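Local coordinates for protein enterotoxin-like toxin X (Staphylococcus aureus, PDB 5U75) that inhibits phagocytosis and killing by human neutrophils, binding their surface glycoproteins in a sialic acid-dependent manner, at residues Phe101-Tyr106 and Val154-Val159. Numbering follows the deposited sequence. Where two conformers were deposited one is given.
Sequences FAHISY and VTFELV
His-103 points its imidazole edge at the face of Phe-156. The contact lies in the core of the beta-grasp domain, where helix 92-104 packs on strand 151-160 of the mixed sheet. The rings form a T-shaped pair, with planes at 76° and centroids 4.5 Å apart. CE1 of His-103 sits over the centre of the phenyl ring, 3.5 Å from CD1 of Phe-156. Phe-156 CG stands in the crowded position between its backbone N and carbonyl carbon (chi1 55°), and from there the ring presents its face to His-103. The two side chains meet tip to tip.

Tyr-106, three residues on from His-103, helps to fix the rotation of the imidazole. Its OH lies in the plane of that ring and shares a nearly straight hydrogen bond with His-103 ND1, 2.7 Å long. His-103 O lies over the centre of the tyrosine ring, 3.2 Å above its plane. Tyr-106 OH also lies 3.8 Å from Phe-156 CE2. Leu-158 crosses both polar side chains at about a right angle. Its CD1 packs against the hydrogen-bonded pair from the strand, 3.9 Å from His-103 ND1.

Ile-119 of the neighbouring strand 118-123 and Leu-66 of strand 61-72 also touch His-103. NE2 of this histidine is buried with no polar partner, consistent with a neutral ring. Tyr-106 OH lies 3.6 Å from Leu-158 CD1.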
ATOM      1  N   PHE A 101       0.936  -4.184  -0.115  1.00 14.09           N
ATOM      2  CA  PHE A 101       0.305  -5.477   0.143  1.00 14.57           C
ATOM      3  C   PHE A 101      -1.227  -5.369   0.264  1.00 14.22           C
ATOM      4  O   PHE A 101      -1.969  -6.153  -0.342  1.00 15.57           O
ATOM      5  CB  PHE A 101       0.901  -6.110   1.414  1.00 15.00           C
ATOM      6  CG  PHE A 101       0.346  -7.460   1.732  1.00 15.77           C
ATOM      7  CD1 PHE A 101      -0.831  -7.595   2.470  1.00 15.73           C
ATOM      8  CD2 PHE A 101       1.008  -8.617   1.310  1.00 16.60           C
ATOM      9  CE1 PHE A 101      -1.343  -8.853   2.782  1.00 17.37           C
ATOM     10  CE2 PHE A 101       0.503  -9.870   1.626  1.00 17.14           C
ATOM     11  CZ  PHE A 101      -0.668  -9.993   2.361  1.00 17.43           C
ATOM     12  N   ALA A 102      -1.689  -4.365   1.013  1.00 14.25           N
ATOM     13  CA  ALA A 102      -3.126  -4.086   1.152  1.00 14.52           C
ATOM     14  C   ALA A 102      -3.791  -3.741  -0.189  1.00 14.43           C
ATOM     15  O   ALA A 102      -4.922  -4.169  -0.463  1.00 15.71           O
ATOM     16  CB  ALA A 102      -3.343  -2.984   2.158  1.00 14.33           C
ATOM     17  N   HIS A 103      -3.080  -3.007  -1.038  1.00 15.07           N
ATOM     18  CA  HIS A 103      -3.573  -2.746  -2.411  1.00 15.82           C
ATOM     19  C   HIS A 103      -3.662  -3.994  -3.271  1.00 16.21           C
ATOM     20  O   HIS A 103      -4.669  -4.206  -3.973  1.00 16.55           O
ATOM     21  CB  HIS A 103      -2.735  -1.681  -3.108  1.00 16.07           C
ATOM     22  CG  HIS A 103      -2.955  -0.306  -2.574  1.00 17.07           C
ATOM     23  ND1 HIS A 103      -3.759   0.617  -3.205  1.00 18.04           N
ATOM     24  CD2 HIS A 103      -2.498   0.304  -1.455  1.00 17.91           C
ATOM     25  CE1 HIS A 103      -3.768   1.738  -2.514  1.00 18.09           C
ATOM     26  NE2 HIS A 103      -3.010   1.576  -1.446  1.00 18.53           N
ATOM     27  N   ILE A 104      -2.630  -4.837  -3.215  1.00 16.54           N
ATOM     28  CA  ILE A 104      -2.649  -6.115  -3.911  1.00 17.34           C
ATOM     29  C   ILE A 104      -3.886  -6.935  -3.524  1.00 18.37           C
ATOM     30  O   ILE A 104      -4.472  -7.615  -4.397  1.00 18.15           O
ATOM     31  CB  ILE A 104      -1.320  -6.912  -3.725  1.00 17.55           C
ATOM     32  CG1 ILE A 104      -0.198  -6.232  -4.519  1.00 17.76           C
ATOM     33  CG2 ILE A 104      -1.484  -8.385  -4.153  1.00 19.03           C
ATOM     34  CD1 ILE A 104       1.191  -6.779  -4.266  1.00 18.49           C
ATOM     35  N   SER A 105      -4.314  -6.849  -2.255  1.00 17.37           N
ATOM     36  CA  SER A 105      -5.521  -7.577  -1.794  1.00 18.08           C
ATOM     37  C   SER A 105      -6.843  -7.172  -2.464  1.00 19.12           C
ATOM     38  O   SER A 105      -7.828  -7.895  -2.309  1.00 19.71           O
ATOM     39  CB  SER A 105      -5.688  -7.486  -0.259  1.00 18.05           C
ATOM     40  OG  SER A 105      -6.215  -6.231   0.151  1.00 16.38           O
ATOM     41  N   TYR A 106      -6.907  -6.020  -3.151  1.00 18.75           N
ATOM     42  CA  TYR A 106      -8.084  -5.719  -3.997  1.00 19.17           C
ATOM     43  C   TYR A 106      -7.844  -5.925  -5.496  1.00 20.19           C
ATOM     44  O   TYR A 106      -8.770  -5.744  -6.295  1.00 21.80           O
ATOM     45  CB  TYR A 106      -8.650  -4.316  -3.742  1.00 18.35           C
ATOM     46  CG  TYR A 106      -7.775  -3.146  -4.140  1.00 17.79           C
ATOM     47  CD1 TYR A 106      -7.494  -2.867  -5.494  1.00 17.99           C
ATOM     48  CD2 TYR A 106      -7.273  -2.275  -3.181  1.00 17.26           C
ATOM     49  CE1 TYR A 106      -6.711  -1.797  -5.848  1.00 17.08           C
ATOM     50  CE2 TYR A 106      -6.499  -1.182  -3.540  1.00 17.07           C
ATOM     51  CZ  TYR A 106      -6.229  -0.962  -4.881  1.00 17.38           C
ATOM     52  OH  TYR A 106      -5.470   0.093  -5.251  1.00 18.71           O
ATOM     53  N   VAL A 154      -4.097   6.921   4.408  1.00 14.84           N
ATOM     54  CA  VAL A 154      -3.415   6.733   3.135  1.00 15.19           C
ATOM     55  C   VAL A 154      -4.442   7.029   2.069  1.00 15.62           C
ATOM     56  O   VAL A 154      -5.518   6.434   2.060  1.00 15.82           O
ATOM     57  CB  VAL A 154      -2.873   5.294   2.980  1.00 15.57           C
ATOM     58  CG1 VAL A 154      -2.394   5.034   1.543  1.00 16.04           C
ATOM     59  CG2 VAL A 154      -1.753   5.055   3.965  1.00 16.06           C
ATOM     60  N   THR A 155      -4.132   7.973   1.180  1.00 15.31           N
ATOM     61  CA  THR A 155      -5.012   8.241   0.074  1.00 15.35           C
ATOM     62  C   THR A 155      -4.396   7.757  -1.224  1.00 15.94           C
ATOM     63  O   THR A 155      -3.182   7.537  -1.300  1.00 16.37           O
ATOM     64  CB  THR A 155      -5.342   9.744  -0.008  1.00 15.78           C
ATOM     65  OG1 THR A 155      -4.137  10.516  -0.018  1.00 15.48           O
ATOM     66  CG2 THR A 155      -6.181  10.160   1.183  1.00 15.31           C
ATOM     67  N   PHE A 156      -5.220   7.567  -2.249  1.00 15.69           N
ATOM     68  CA  PHE A 156      -4.672   7.168  -3.539  1.00 16.18           C
ATOM     69  C   PHE A 156      -5.632   7.410  -4.672  1.00 17.25           C
ATOM     70  O   PHE A 156      -6.849   7.344  -4.471  1.00 16.38           O
ATOM     71  CB  PHE A 156      -4.304   5.666  -3.555  1.00 15.51           C
ATOM     72  CG  PHE A 156      -5.431   4.747  -3.178  1.00 15.53           C
ATOM     73  CD1 PHE A 156      -5.759   4.529  -1.841  1.00 15.78           C
ATOM     74  CD2 PHE A 156      -6.148   4.074  -4.147  1.00 15.18           C
ATOM     75  CE1 PHE A 156      -6.802   3.682  -1.492  1.00 15.60           C
ATOM     76  CE2 PHE A 156      -7.186   3.213  -3.810  1.00 16.53           C
ATOM     77  CZ  PHE A 156      -7.516   3.012  -2.472  1.00 16.45           C
ATOM     78  N   GLU A 157      -5.068   7.639  -5.859  0.50 17.76           N
ATOM     79  CA  GLU A 157      -5.826   7.734  -7.111  0.50 18.96           C
ATOM     80  C   GLU A 157      -5.026   6.968  -8.139  0.50 18.19           C
ATOM     81  O   GLU A 157      -4.098   7.519  -8.744  0.50 18.29           O
ATOM     82  CB  GLU A 157      -5.972   9.190  -7.560  0.50 20.63           C
ATOM     83  CG  GLU A 157      -6.467  10.132  -6.485  0.50 23.01           C
ATOM     84  CD  GLU A 157      -6.488  11.578  -6.938  0.50 24.52           C
ATOM     85  OE1 GLU A 157      -5.783  11.907  -7.918  0.50 26.40           O
ATOM     86  OE2 GLU A 157      -7.202  12.381  -6.307  0.50 26.86           O
ATOM     87  N   LEU A 158      -5.358   5.694  -8.311  1.00 17.76           N
ATOM     88  CA  LEU A 158      -4.625   4.815  -9.177  1.00 17.43           C
ATOM     89  C   LEU A 158      -5.446   4.507 -10.425  1.00 18.39           C
ATOM     90  O   LEU A 158      -6.686   4.417 -10.370  1.00 16.93           O
ATOM     91  CB  LEU A 158      -4.277   3.540  -8.430  1.00 17.58           C
ATOM     92  CG  LEU A 158      -3.445   3.760  -7.154  1.00 17.68           C
ATOM     93  CD1 LEU A 158      -3.099   2.401  -6.564  1.00 18.04           C
ATOM     94  CD2 LEU A 158      -2.185   4.575  -7.422  1.00 17.31           C
ATOM     95  N   VAL A 159      -4.729   4.342 -11.534  1.00 18.19           N
ATOM     96  CA  VAL A 159      -5.335   4.128 -12.840  1.00 19.74           C
ATOM     97  C   VAL A 159      -4.662   2.942 -13.530  1.00 19.81           C
ATOM     98  O   VAL A 159      -3.433   2.847 -13.553  1.00 21.38           O
ATOM     99  CB  VAL A 159      -5.204   5.409 -13.702  1.00 19.65           C
ATOM    100  CG1 VAL A 159      -5.617   5.144 -15.152  1.00 20.37           C
ATOM    101  CG2 VAL A 159      -6.036   6.529 -13.101  1.00 19.93           C
TER